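Local coordinates for metallo-beta-lactamase domain-containing protein (Enterococcus faecalis, PDB 2AZ4), which is of unknown function but has a two-zinc metallo-beta-lactamase fold and may act on RNA as an exonuclease, at residues 88-93 with 99-104; 241-246 with 375-380; 190-193 with 199-202. One frame throughout, in Å; residues are numbered along the deposited sequence.

Contact 1: residues 88-93 with 99-104. With ZN (zinc ion), chain C.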
ATOM      1  N   VAL A  88     -13.636  11.499   2.152  1.00 15.37           N
ATOM      2  CA  VAL A  88     -12.602  10.838   1.387  1.00 15.02           C
ATOM      3  C   VAL A  88     -12.299   9.520   2.091  1.00 15.33           C
ATOM      4  O   VAL A  88     -12.252   9.456   3.314  1.00 14.68           O
ATOM      5  CB  VAL A  88     -11.291  11.703   1.207  1.00 14.11           C
ATOM      6  CG1 VAL A  88     -10.184  10.920   0.488  1.00 13.61           C
ATOM      7  CG2 VAL A  88     -11.544  12.986   0.449  1.00 14.43           C
ATOM      8  N   PHE A  89     -12.079   8.480   1.297  1.00 15.77           N
ATOM      9  CA  PHE A  89     -11.755   7.160   1.817  1.00 15.59           C
ATOM     10  C   PHE A  89     -10.409   6.733   1.298  1.00 16.42           C
ATOM     11  O   PHE A  89     -10.016   7.074   0.158  1.00 16.36           O
ATOM     12  CB  PHE A  89     -12.842   6.148   1.421  1.00 16.15           C
ATOM     13  CG  PHE A  89     -14.168   6.439   2.020  1.00 15.04           C
ATOM     14  CD1 PHE A  89     -14.587   5.766   3.167  1.00 16.81           C
ATOM     15  CD2 PHE A  89     -15.010   7.396   1.459  1.00 17.70           C
ATOM     16  CE1 PHE A  89     -15.837   6.049   3.746  1.00 17.97           C
ATOM     17  CE2 PHE A  89     -16.259   7.702   2.033  1.00 17.99           C
ATOM     18  CZ  PHE A  89     -16.667   7.035   3.188  1.00 17.17           C
ATOM     19  N   LEU A  90      -9.703   5.954   2.114  1.00 16.71           N
ATOM     20  CA  LEU A  90      -8.369   5.505   1.776  1.00 16.83           C
ATOM     21  C   LEU A  90      -8.297   3.977   1.897  1.00 16.51           C
ATOM     22  O   LEU A  90      -8.432   3.429   2.992  1.00 16.26           O
ATOM     23  CB  LEU A  90      -7.380   6.210   2.718  1.00 16.47           C
ATOM     24  CG  LEU A  90      -5.893   5.994   2.730  1.00 18.88           C
ATOM     25  CD1 LEU A  90      -5.253   6.109   1.332  1.00 21.67           C
ATOM     26  CD2 LEU A  90      -5.244   6.955   3.757  1.00 17.42           C
ATOM     27  N   SER A  91      -8.098   3.309   0.763  1.00 16.23           N
ATOM     28  CA  SER A  91      -8.121   1.860   0.707  1.00 16.35           C
ATOM     29  C   SER A  91      -7.027   1.264   1.596  1.00 15.74           C
ATOM     30  O   SER A  91      -7.281   0.312   2.312  1.00 15.52           O
ATOM     31  CB  SER A  91      -8.010   1.340  -0.749  1.00 16.49           C
ATOM     32  OG  SER A  91      -6.693   1.410  -1.300  1.00 17.33           O
ATOM     33  N   HIS A  92      -5.822   1.821   1.515  1.00 14.54           N
ATOM     34  CA  HIS A  92      -4.679   1.361   2.298  1.00 14.26           C
ATOM     35  C   HIS A  92      -3.538   2.396   2.305  1.00 14.57           C
ATOM     36  O   HIS A  92      -3.595   3.417   1.607  1.00 15.16           O
ATOM     37  CB  HIS A  92      -4.193  -0.032   1.840  1.00 14.55           C
ATOM     38  CG  HIS A  92      -3.647  -0.070   0.439  1.00 15.33           C
ATOM     39  ND1 HIS A  92      -4.390   0.288  -0.666  1.00 15.96           N
ATOM     40  CD2 HIS A  92      -2.435  -0.443  -0.036  1.00 18.00           C
ATOM     41  CE1 HIS A  92      -3.670   0.115  -1.761  1.00 15.30           C
ATOM     42  NE2 HIS A  92      -2.473  -0.309  -1.406  1.00 16.05           N
ATOM     43  N   ALA A  93      -2.492   2.113   3.079  1.00 14.38           N
ATOM     44  CA  ALA A  93      -1.417   3.062   3.363  1.00 13.93           C
ATOM     45  C   ALA A  93      -0.391   3.341   2.243  1.00 14.66           C
ATOM     46  O   ALA A  93       0.300   4.387   2.265  1.00 14.74           O
ATOM     47  CB  ALA A  93      -0.695   2.652   4.640  1.00 14.06           C
ATOM     48  N   ARG A  99      -0.317   9.434  -0.733  1.00 15.43           N
ATOM     49  CA  ARG A  99       0.775  10.411  -0.709  1.00 14.76           C
ATOM     50  C   ARG A  99       0.341  11.849  -0.411  1.00 15.26           C
ATOM     51  O   ARG A  99       1.077  12.588   0.234  1.00 15.90           O
ATOM     52  CB  ARG A  99       1.564  10.374  -2.009  1.00 13.45           C
ATOM     53  CG  ARG A  99       2.865  11.115  -1.947  1.00 16.37           C
ATOM     54  CD  ARG A  99       3.694  10.969  -3.208  1.00 20.09           C
ATOM     55  NE  ARG A  99       4.797  11.876  -2.997  1.00 28.73           N
ATOM     56  CZ  ARG A  99       5.091  12.933  -3.732  1.00 27.08           C
ATOM     57  NH1 ARG A  99       4.447  13.217  -4.866  1.00 26.86           N
ATOM     58  NH2 ARG A  99       6.105  13.664  -3.338  1.00 29.46           N
ATOM     59  N   MET A 100      -0.826  12.263  -0.887  1.00 15.64           N
ATOM     60  CA  MET A 100      -1.215  13.656  -0.702  1.00 15.62           C
ATOM     61  C   MET A 100      -2.272  13.932   0.360  1.00 15.59           C
ATOM     62  O   MET A 100      -2.866  15.018   0.344  1.00 15.39           O
ATOM     63  CB  MET A 100      -1.580  14.342  -2.048  1.00 15.77           C
ATOM     64  CG  MET A 100      -2.913  13.937  -2.683  1.00 16.87           C
ATOM     65  SD  MET A 100      -3.451  15.043  -4.029  1.00 13.96           S
ATOM     66  CE  MET A 100      -4.952  14.182  -4.521  1.00 17.49           C
ATOM     67  N   ILE A 101      -2.511  13.003   1.296  1.00 15.58           N
ATOM     68  CA  ILE A 101      -3.614  13.233   2.250  1.00 15.81           C
ATOM     69  C   ILE A 101      -3.448  14.557   3.040  1.00 16.90           C
ATOM     70  O   ILE A 101      -4.441  15.171   3.433  1.00 16.39           O
ATOM     71  CB  ILE A 101      -3.889  12.053   3.220  1.00 15.99           C
ATOM     72  CG1 ILE A 101      -2.625  11.701   4.039  1.00 14.62           C
ATOM     73  CG2 ILE A 101      -4.475  10.836   2.447  1.00 15.78           C
ATOM     74  CD1 ILE A 101      -2.958  10.905   5.269  1.00 16.29           C
ATOM     75  N   ASN A 102      -2.206  15.020   3.228  1.00 16.73           N
ATOM     76  CA  ASN A 102      -2.013  16.266   3.985  1.00 16.98           C
ATOM     77  C   ASN A 102      -2.526  17.496   3.246  1.00 17.75           C
ATOM     78  O   ASN A 102      -2.709  18.559   3.854  1.00 17.16           O
ATOM     79  CB  ASN A 102      -0.563  16.492   4.385  1.00 16.56           C
ATOM     80  CG  ASN A 102      -0.121  15.606   5.537  1.00 17.12           C
ATOM     81  OD1 ASN A 102       1.084  15.335   5.703  1.00 17.87           O
ATOM     82  ND2 ASN A 102      -1.055  15.197   6.359  1.00 12.19           N
ATOM     83  N   TYR A 103      -2.769  17.347   1.946  1.00 17.58           N
ATOM     84  CA  TYR A 103      -3.377  18.438   1.167  1.00 18.97           C
ATOM     85  C   TYR A 103      -4.907  18.437   1.213  1.00 18.19           C
ATOM     86  O   TYR A 103      -5.560  19.373   0.729  1.00 19.42           O
ATOM     87  CB  TYR A 103      -2.903  18.389  -0.290  1.00 19.05           C
ATOM     88  CG  TYR A 103      -1.502  18.914  -0.519  1.00 20.57           C
ATOM     89  CD1 TYR A 103      -0.750  19.502   0.517  1.00 22.15           C
ATOM     90  CD2 TYR A 103      -0.923  18.825  -1.786  1.00 21.75           C
ATOM     91  CE1 TYR A 103       0.555  19.993   0.274  1.00 22.58           C
ATOM     92  CE2 TYR A 103       0.349  19.313  -2.036  1.00 21.99           C
ATOM     93  CZ  TYR A 103       1.086  19.888  -1.016  1.00 21.28           C
ATOM     94  OH  TYR A 103       2.358  20.358  -1.314  1.00 21.46           O
ATOM     95  N   LEU A 104      -5.479  17.377   1.763  1.00 17.49           N
ATOM     96  CA  LEU A 104      -6.929  17.297   1.928  1.00 17.57           C
ATOM     97  C   LEU A 104      -7.404  18.302   2.978  1.00 17.89           C
ATOM     98  O   LEU A 104      -6.921  18.308   4.101  1.00 18.02           O
ATOM     99  CB  LEU A 104      -7.374  15.879   2.307  1.00 16.68           C
ATOM    100  CG  LEU A 104      -8.899  15.673   2.453  1.00 18.05           C
ATOM    101  CD1 LEU A 104      -9.735  15.996   1.166  1.00 17.24           C
ATOM    102  CD2 LEU A 104      -9.274  14.298   3.025  1.00 17.30           C
TER
HETATM  103 ZN    ZN C 601      -0.840  -1.396  -2.590  1.00 23.71          ZN
HETATM  104  O   HOH W   1       0.713  -2.099  -3.970  1.00 18.85           O
HETATM  105  O   HOH W   2       0.094   0.354  -3.777  1.00 18.61           O
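In the metallo-beta-lactamase fold, strand 85-89 leads straight into the zinc-binding HxHxDH motif, and here Val-88 and Leu-90 anchor that passage on Leu-104 and Ile-101, from the 3-10 turn and loop that follow helix 95-98. The contact is wholly apolar and buried, which suits branched aliphatic residues. Val-88 and Leu-104 reach toward each other tip to tip. The CG2 methyl of Val-88, anti to its own carbonyl carbon, sits against both ends of the leucine fork, 3.6 Å from Leu-104 CD1 and 3.7 Å from Leu-104 CD2. The second pair is looser: Leu-90 and Ile-101 cross at about a right angle, touching where Leu-90 CD2 lies 4.2 Å from Ile-101 CG2. Leu-110 of strand 110-113 lies beside Val-88, Ile-101 and Leu-104 and ties the turn to the sheet, while Leu-90 also meets Leu-120 of helix 114-123. Two residues beyond Leu-90, His-92 turns its ring to the metal. Its NE2 binds zinc at 2.3 Å, sharing the ion with His-94, His-167, Asp-189 and two waters. The far nitrogen fixes how the ring is turned: His-92 ND1 donates to Ser-91 OG at 2.6 Å, with the hydroxyl oxygen only 6° out of the imidazole plane.

Contact 2: residues 241-246 with 375-380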
ATOM      1  N   VAL A 241       7.425 -17.692   4.250  1.00 18.55           N
ATOM      2  CA  VAL A 241       8.007 -17.931   5.592  1.00 20.54           C
ATOM      3  C   VAL A 241       8.662 -19.323   5.724  1.00 20.31           C
ATOM      4  O   VAL A 241       9.687 -19.450   6.396  1.00 20.92           O
ATOM      5  CB  VAL A 241       7.016 -17.674   6.751  1.00 20.56           C
ATOM      6  CG1 VAL A 241       7.713 -17.914   8.108  1.00 22.96           C
ATOM      7  CG2 VAL A 241       6.549 -16.240   6.697  1.00 23.54           C
ATOM      8  N   GLN A 242       8.084 -20.335   5.078  1.00 19.77           N
ATOM      9  CA  GLN A 242       8.680 -21.691   5.042  1.00 20.12           C
ATOM     10  C   GLN A 242      10.040 -21.700   4.348  1.00 20.05           C
ATOM     11  O   GLN A 242      10.982 -22.367   4.804  1.00 20.20           O
ATOM     12  CB  GLN A 242       7.722 -22.685   4.369  1.00 19.88           C
ATOM     13  CG  GLN A 242       6.380 -22.843   5.154  1.00 21.10           C
ATOM     14  CD  GLN A 242       6.591 -23.489   6.505  1.00 25.39           C
ATOM     15  OE1 GLN A 242       6.227 -22.933   7.537  1.00 28.75           O
ATOM     16  NE2 GLN A 242       7.195 -24.659   6.505  1.00 23.47           N
ATOM     17  N   HIS A 243      10.147 -20.935   3.261  1.00 20.20           N
ATOM     18  CA  HIS A 243      11.426 -20.722   2.588  1.00 19.88           C
ATOM     19  C   HIS A 243      12.444 -20.039   3.514  1.00 19.99           C
ATOM     20  O   HIS A 243      13.600 -20.466   3.595  1.00 20.38           O
ATOM     21  CB  HIS A 243      11.232 -19.916   1.292  1.00 19.93           C
ATOM     22  CG  HIS A 243      10.881 -20.753   0.101  1.00 21.29           C
ATOM     23  ND1 HIS A 243      11.766 -21.647  -0.464  1.00 20.99           N
ATOM     24  CD2 HIS A 243       9.762 -20.796  -0.665  1.00 21.65           C
ATOM     25  CE1 HIS A 243      11.201 -22.226  -1.511  1.00 22.58           C
ATOM     26  NE2 HIS A 243       9.988 -21.724  -1.658  1.00 22.63           N
ATOM     27  N   LEU A 244      12.015 -19.002   4.226  1.00 20.23           N
ATOM     28  CA  LEU A 244      12.874 -18.344   5.221  1.00 20.69           C
ATOM     29  C   LEU A 244      13.361 -19.337   6.287  1.00 20.90           C
ATOM     30  O   LEU A 244      14.543 -19.336   6.632  1.00 21.07           O
ATOM     31  CB  LEU A 244      12.156 -17.166   5.872  1.00 20.56           C
ATOM     32  CG  LEU A 244      13.019 -16.328   6.829  1.00 23.54           C
ATOM     33  CD1 LEU A 244      12.758 -14.853   6.611  1.00 25.45           C
ATOM     34  CD2 LEU A 244      12.721 -16.704   8.290  1.00 25.63           C
ATOM     35  N   VAL A 245      12.452 -20.181   6.789  1.00 20.85           N
ATOM     36  CA  VAL A 245      12.808 -21.233   7.744  1.00 20.97           C
ATOM     37  C   VAL A 245      13.861 -22.151   7.145  1.00 21.59           C
ATOM     38  O   VAL A 245      14.904 -22.390   7.768  1.00 22.46           O
ATOM     39  CB  VAL A 245      11.589 -22.085   8.228  1.00 20.59           C
ATOM     40  CG1 VAL A 245      12.080 -23.275   9.089  1.00 20.86           C
ATOM     41  CG2 VAL A 245      10.588 -21.248   9.019  1.00 20.91           C
ATOM     42  N   ARG A 246      13.583 -22.669   5.952  1.00 21.61           N
ATOM     43  CA  ARG A 246      14.544 -23.502   5.225  1.00 22.31           C
ATOM     44  C   ARG A 246      15.916 -22.814   5.125  1.00 22.40           C
ATOM     45  O   ARG A 246      16.949 -23.418   5.416  1.00 22.20           O
ATOM     46  CB  ARG A 246      14.045 -23.828   3.813  1.00 22.25           C
ATOM     47  CG  ARG A 246      15.079 -24.679   2.990  1.00 23.26           C
ATOM     48  CD  ARG A 246      14.627 -24.948   1.568  1.00 22.06           C
ATOM     49  NE  ARG A 246      14.283 -23.707   0.871  1.00 22.61           N
ATOM     50  CZ  ARG A 246      15.150 -22.913   0.239  1.00 24.86           C
ATOM     51  NH1 ARG A 246      16.448 -23.214   0.185  1.00 22.86           N
ATOM     52  NH2 ARG A 246      14.711 -21.803  -0.342  1.00 22.09           N
ATOM     53  N   VAL A 375      19.619 -12.863  -1.510  1.00 22.89           N
ATOM     54  CA  VAL A 375      18.496 -13.712  -1.876  1.00 23.24           C
ATOM     55  C   VAL A 375      17.243 -12.883  -1.954  1.00 23.05           C
ATOM     56  O   VAL A 375      16.847 -12.257  -0.978  1.00 22.61           O
ATOM     57  CB  VAL A 375      18.326 -14.909  -0.909  1.00 24.00           C
ATOM     58  CG1 VAL A 375      17.067 -15.710  -1.256  1.00 23.93           C
ATOM     59  CG2 VAL A 375      19.533 -15.818  -1.001  1.00 24.14           C
ATOM     60  N   ARG A 376      16.640 -12.870  -3.137  1.00 22.67           N
ATOM     61  CA  ARG A 376      15.366 -12.240  -3.336  1.00 23.00           C
ATOM     62  C   ARG A 376      14.242 -13.190  -2.910  1.00 23.17           C
ATOM     63  O   ARG A 376      14.040 -14.262  -3.504  1.00 23.06           O
ATOM     64  CB  ARG A 376      15.204 -11.804  -4.786  1.00 23.38           C
ATOM     65  CG  ARG A 376      14.032 -10.850  -4.984  1.00 26.29           C
ATOM     66  CD  ARG A 376      13.938 -10.324  -6.404  1.00 29.33           C
ATOM     67  NE  ARG A 376      12.660  -9.633  -6.573  1.00 32.34           N
ATOM     68  CZ  ARG A 376      12.467  -8.345  -6.298  1.00 33.82           C
ATOM     69  NH1 ARG A 376      13.480  -7.598  -5.864  1.00 32.41           N
ATOM     70  NH2 ARG A 376      11.259  -7.805  -6.457  1.00 33.96           N
ATOM     71  N   LEU A 377      13.529 -12.808  -1.854  1.00 22.28           N
ATOM     72  CA  LEU A 377      12.419 -13.633  -1.379  1.00 22.20           C
ATOM     73  C   LEU A 377      11.163 -12.766  -1.396  1.00 22.02           C
ATOM     74  O   LEU A 377      10.781 -12.179  -0.381  1.00 22.44           O
ATOM     75  CB  LEU A 377      12.727 -14.225   0.016  1.00 22.25           C
ATOM     76  CG  LEU A 377      11.780 -15.286   0.604  1.00 22.73           C
ATOM     77  CD1 LEU A 377      11.890 -16.631  -0.149  1.00 24.99           C
ATOM     78  CD2 LEU A 377      12.056 -15.456   2.100  1.00 22.37           C
ATOM     79  N   ALA A 378      10.555 -12.664  -2.574  1.00 21.66           N
ATOM     80  CA  ALA A 378       9.468 -11.721  -2.802  1.00 21.72           C
ATOM     81  C   ALA A 378       8.119 -12.420  -2.902  1.00 21.29           C
ATOM     82  O   ALA A 378       8.023 -13.538  -3.389  1.00 21.42           O
ATOM     83  CB  ALA A 378       9.732 -10.882  -4.066  1.00 21.79           C
ATOM     84  N   CYS A 379       7.078 -11.744  -2.448  1.00 20.22           N
ATOM     85  CA  CYS A 379       5.720 -12.215  -2.667  1.00 19.60           C
ATOM     86  C   CYS A 379       4.848 -10.993  -2.952  1.00 18.94           C
ATOM     87  O   CYS A 379       4.662 -10.123  -2.079  1.00 18.79           O
ATOM     88  CB  CYS A 379       5.224 -12.981  -1.441  1.00 19.52           C
ATOM     89  SG  CYS A 379       3.550 -13.645  -1.620  1.00 21.81           S
ATOM     90  N   SER A 380       4.353 -10.908  -4.180  1.00 17.87           N
ATOM     91  CA  SER A 380       3.557  -9.770  -4.607  1.00 17.85           C
ATOM     92  C   SER A 380       2.345  -9.524  -3.718  1.00 17.28           C
ATOM     93  O   SER A 380       1.654 -10.449  -3.302  1.00 16.88           O
ATOM     94  CB  SER A 380       3.091  -9.927  -6.055  1.00 18.06           C
ATOM     95  OG  SER A 380       2.365  -8.766  -6.435  1.00 20.29           O
TER
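A single leucine joins a helix to the edge of a sheet in this apolar contact: Leu-377, next to edge strand 373-376, puts both of its methyls on helix 237-249 at His-243 and Leu-244. With CG anti to the backbone N (chi1 -171°), the side chain extends toward the helix, and its fork spans two consecutive residues there. Leu-377 CD1 rests against the aliphatic root of the histidine, 3.6 Å from His-243 CB. The other branch lies over the next residue, with Leu-377 CD2 4.1 Å from Leu-244 CB and equally far from the Leu-244 backbone N. A leucine suits this place because its two branches can reach neighbouring residues at once. Leu-240 and Ile-346 also touch it, the former one turn back on the same helix, the latter on the adjacent strand. Strand 373-376 is at one edge of a six-stranded parallel sheet, part of an alpha/beta region inserted between strands of the metallo-beta-lactamase fold, consistent with the beta-CASP insert of RNA-processing relatives. Helix 265-274 flanks the same helix, touching Leu-244 through Ile-271. Within helix 237-249 the histidine has a polar partner. Arg-246 NH2 donates to His-243 ND1 one turn back along the helix, 3.0 Å away and fairly straight at 163°. The histidine nitrogen lies close to the guanidinium plane, whereas the donor stands 18° out of the imidazole plane. This bond restrains the histidine ring and would probably disfavour a second proton on it, while Arg-246 NH1 forms a salt bridge with Glu-250.

Contact 3: residues 190-193 with 199-202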
ATOM      1  N   LEU A 190      -5.498  -5.737  -4.097  1.00 16.80           N
ATOM      2  CA  LEU A 190      -5.854  -7.026  -3.492  1.00 16.86           C
ATOM      3  C   LEU A 190      -5.291  -8.279  -4.162  1.00 16.16           C
ATOM      4  O   LEU A 190      -4.848  -8.254  -5.297  1.00 16.16           O
ATOM      5  CB  LEU A 190      -7.361  -7.223  -3.340  1.00 17.30           C
ATOM      6  CG  LEU A 190      -8.465  -6.894  -4.356  1.00 19.41           C
ATOM      7  CD1 LEU A 190      -8.103  -6.728  -5.826  1.00 17.52           C
ATOM      8  CD2 LEU A 190      -9.646  -7.801  -4.172  1.00 17.82           C
ATOM      9  N   ARG A 191      -5.353  -9.386  -3.438  1.00 16.06           N
ATOM     10  CA  ARG A 191      -4.777 -10.658  -3.906  1.00 16.17           C
ATOM     11  C   ARG A 191      -5.525 -11.799  -3.244  1.00 16.36           C
ATOM     12  O   ARG A 191      -6.368 -11.567  -2.372  1.00 16.99           O
ATOM     13  CB  ARG A 191      -3.274 -10.724  -3.563  1.00 15.22           C
ATOM     14  CG  ARG A 191      -3.000 -10.650  -2.050  1.00 15.37           C
ATOM     15  CD  ARG A 191      -1.515 -10.793  -1.719  1.00 16.98           C
ATOM     16  NE  ARG A 191      -1.242 -10.513  -0.311  1.00 17.62           N
ATOM     17  CZ  ARG A 191      -0.033 -10.514   0.247  1.00 16.85           C
ATOM     18  NH1 ARG A 191       1.039 -10.766  -0.476  1.00 15.08           N
ATOM     19  NH2 ARG A 191       0.099 -10.254   1.538  1.00 16.17           N
ATOM     20  N   LEU A 192      -5.196 -13.026  -3.641  1.00 16.84           N
ATOM     21  CA  LEU A 192      -5.802 -14.226  -3.080  1.00 17.28           C
ATOM     22  C   LEU A 192      -4.759 -15.207  -2.527  1.00 18.27           C
ATOM     23  O   LEU A 192      -5.098 -16.359  -2.192  1.00 19.13           O
ATOM     24  CB  LEU A 192      -6.639 -14.929  -4.167  1.00 17.25           C
ATOM     25  CG  LEU A 192      -8.073 -14.409  -4.394  1.00 15.56           C
ATOM     26  CD1 LEU A 192      -8.724 -15.098  -5.590  1.00 17.54           C
ATOM     27  CD2 LEU A 192      -8.915 -14.637  -3.133  1.00 16.87           C
ATOM     28  N   HIS A 193      -3.506 -14.768  -2.434  1.00 17.62           N
ATOM     29  CA  HIS A 193      -2.433 -15.625  -1.935  1.00 18.18           C
ATOM     30  C   HIS A 193      -1.706 -15.067  -0.687  1.00 18.27           C
ATOM     31  O   HIS A 193      -0.588 -15.475  -0.378  1.00 17.48           O
ATOM     32  CB  HIS A 193      -1.432 -15.922  -3.063  1.00 18.04           C
ATOM     33  CG  HIS A 193      -0.646 -14.728  -3.503  1.00 19.58           C
ATOM     34  ND1 HIS A 193      -1.093 -13.850  -4.469  1.00 20.08           N
ATOM     35  CD2 HIS A 193       0.559 -14.256  -3.097  1.00 20.61           C
ATOM     36  CE1 HIS A 193      -0.194 -12.899  -4.648  1.00 19.97           C
ATOM     37  NE2 HIS A 193       0.817 -13.123  -3.830  1.00 20.92           N
ATOM     38  N   GLU A 199     -10.459 -13.102   3.463  1.00 21.22           N
ATOM     39  CA  GLU A 199     -11.024 -11.734   3.459  1.00 22.00           C
ATOM     40  C   GLU A 199     -11.343 -11.283   2.047  1.00 20.49           C
ATOM     41  O   GLU A 199     -12.351 -10.622   1.838  1.00 21.00           O
ATOM     42  CB  GLU A 199     -10.104 -10.685   4.079  1.00 21.32           C
ATOM     43  CG  GLU A 199      -9.694 -10.897   5.492  1.00 24.02           C
ATOM     44  CD  GLU A 199      -8.759  -9.778   5.964  1.00 25.60           C
ATOM     45  OE1 GLU A 199      -7.933  -9.287   5.155  1.00 30.45           O
ATOM     46  OE2 GLU A 199      -8.863  -9.375   7.132  1.00 31.44           O
ATOM     47  N   THR A 200     -10.477 -11.620   1.090  1.00 20.29           N
ATOM     48  CA  THR A 200     -10.742 -11.310  -0.318  1.00 19.79           C
ATOM     49  C   THR A 200     -11.979 -12.113  -0.775  1.00 20.00           C
ATOM     50  O   THR A 200     -12.883 -11.560  -1.406  1.00 18.01           O
ATOM     51  CB  THR A 200      -9.527 -11.558  -1.241  1.00 20.25           C
ATOM     52  OG1 THR A 200      -8.479 -10.625  -0.923  1.00 21.78           O
ATOM     53  CG2 THR A 200      -9.890 -11.363  -2.740  1.00 18.81           C
ATOM     54  N   LEU A 201     -12.011 -13.401  -0.440  1.00 19.19           N
ATOM     55  CA  LEU A 201     -13.177 -14.238  -0.760  1.00 19.84           C
ATOM     56  C   LEU A 201     -14.479 -13.668  -0.193  1.00 19.73           C
ATOM     57  O   LEU A 201     -15.465 -13.575  -0.921  1.00 20.42           O
ATOM     58  CB  LEU A 201     -12.987 -15.673  -0.271  1.00 19.37           C
ATOM     59  CG  LEU A 201     -11.897 -16.456  -1.012  1.00 19.88           C
ATOM     60  CD1 LEU A 201     -11.883 -17.903  -0.495  1.00 21.06           C
ATOM     61  CD2 LEU A 201     -12.129 -16.436  -2.532  1.00 21.75           C
ATOM     62  N   ALA A 202     -14.476 -13.299   1.091  1.00 20.09           N
ATOM     63  CA  ALA A 202     -15.637 -12.682   1.726  1.00 20.75           C
ATOM     64  C   ALA A 202     -16.020 -11.373   1.046  1.00 20.71           C
ATOM     65  O   ALA A 202     -17.209 -11.038   0.966  1.00 21.50           O
ATOM     66  CB  ALA A 202     -15.390 -12.464   3.208  1.00 21.38           C
TER
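One hydrogen bond joins Thr-200 to Arg-191 across this contact: Thr-200 OG1 donates to Arg-191 O at 2.7 Å. The hydroxyl lies nearly along the C=O axis, with a C=O...donor angle of 165°. Thr-200 OG1 also accepts from the backbone N of Asp-166, so two bonds grip the hydroxyl and fix the rotation of the threonine side chain. A residue with a hydroxyl and a methyl suits this buried position, since each branch has its own task. With OG1 anti to the carbonyl carbon (chi1 -67°), CG2 is left to face the leucines.

Apolar contacts make up the rest. Leu-192 CD2 presses on Thr-200 CG2 at 3.4 Å, closer than usual for two methyls, and the same CD2 lies 3.7 Å from Leu-201 CD2. Leu-190, two residues earlier, also reaches the methyl, its CD2 3.8 Å from Thr-200 CG2. Leu-190 and Leu-192 belong to the loop that, in this metallo-beta-lactamase fold, follows Asp-189, a ligand of both zinc ions; the contact seats that loop on helix 197-207. Helix 385-395 covers the leucines, through Ile-391 on Leu-190 and Leu-192 and through Leu-394 on Leu-201. Within the loop, Arg-191 CD packs 3.8 Å above one face of the His-193 ring, displaced toward its rim.

Ionic partners hold the Arg-191 side chain, which starts away from the helix. Its NE forms a salt bridge with Asp-166 and its NH2 another with Glu-237, so the long charged group is pinned near the metal site.

From the N terminus, contact 1 closes a short loop around helix 95-98, tying the end of strand 85-89 to the turn before strand 110-113. Contact 3 closes another short loop, bringing the segment after Asp-189 onto helix 197-207. Contact 2 spans far more chain, from helix 237-249 to segment 375-380 at the edge strand 373-376. The three follow in series, none nesting in or crossing another. Contacts 1 and 3 do not touch, their nearest atoms being about 7 Å apart, but His-92 and Asp-189 share a zinc ion. Contacts 2 and 3 meet directly: Arg-191 NH1 lies 2.9 Å from Ser-380 O, probably a hydrogen bond joining inserted region and metal-binding core.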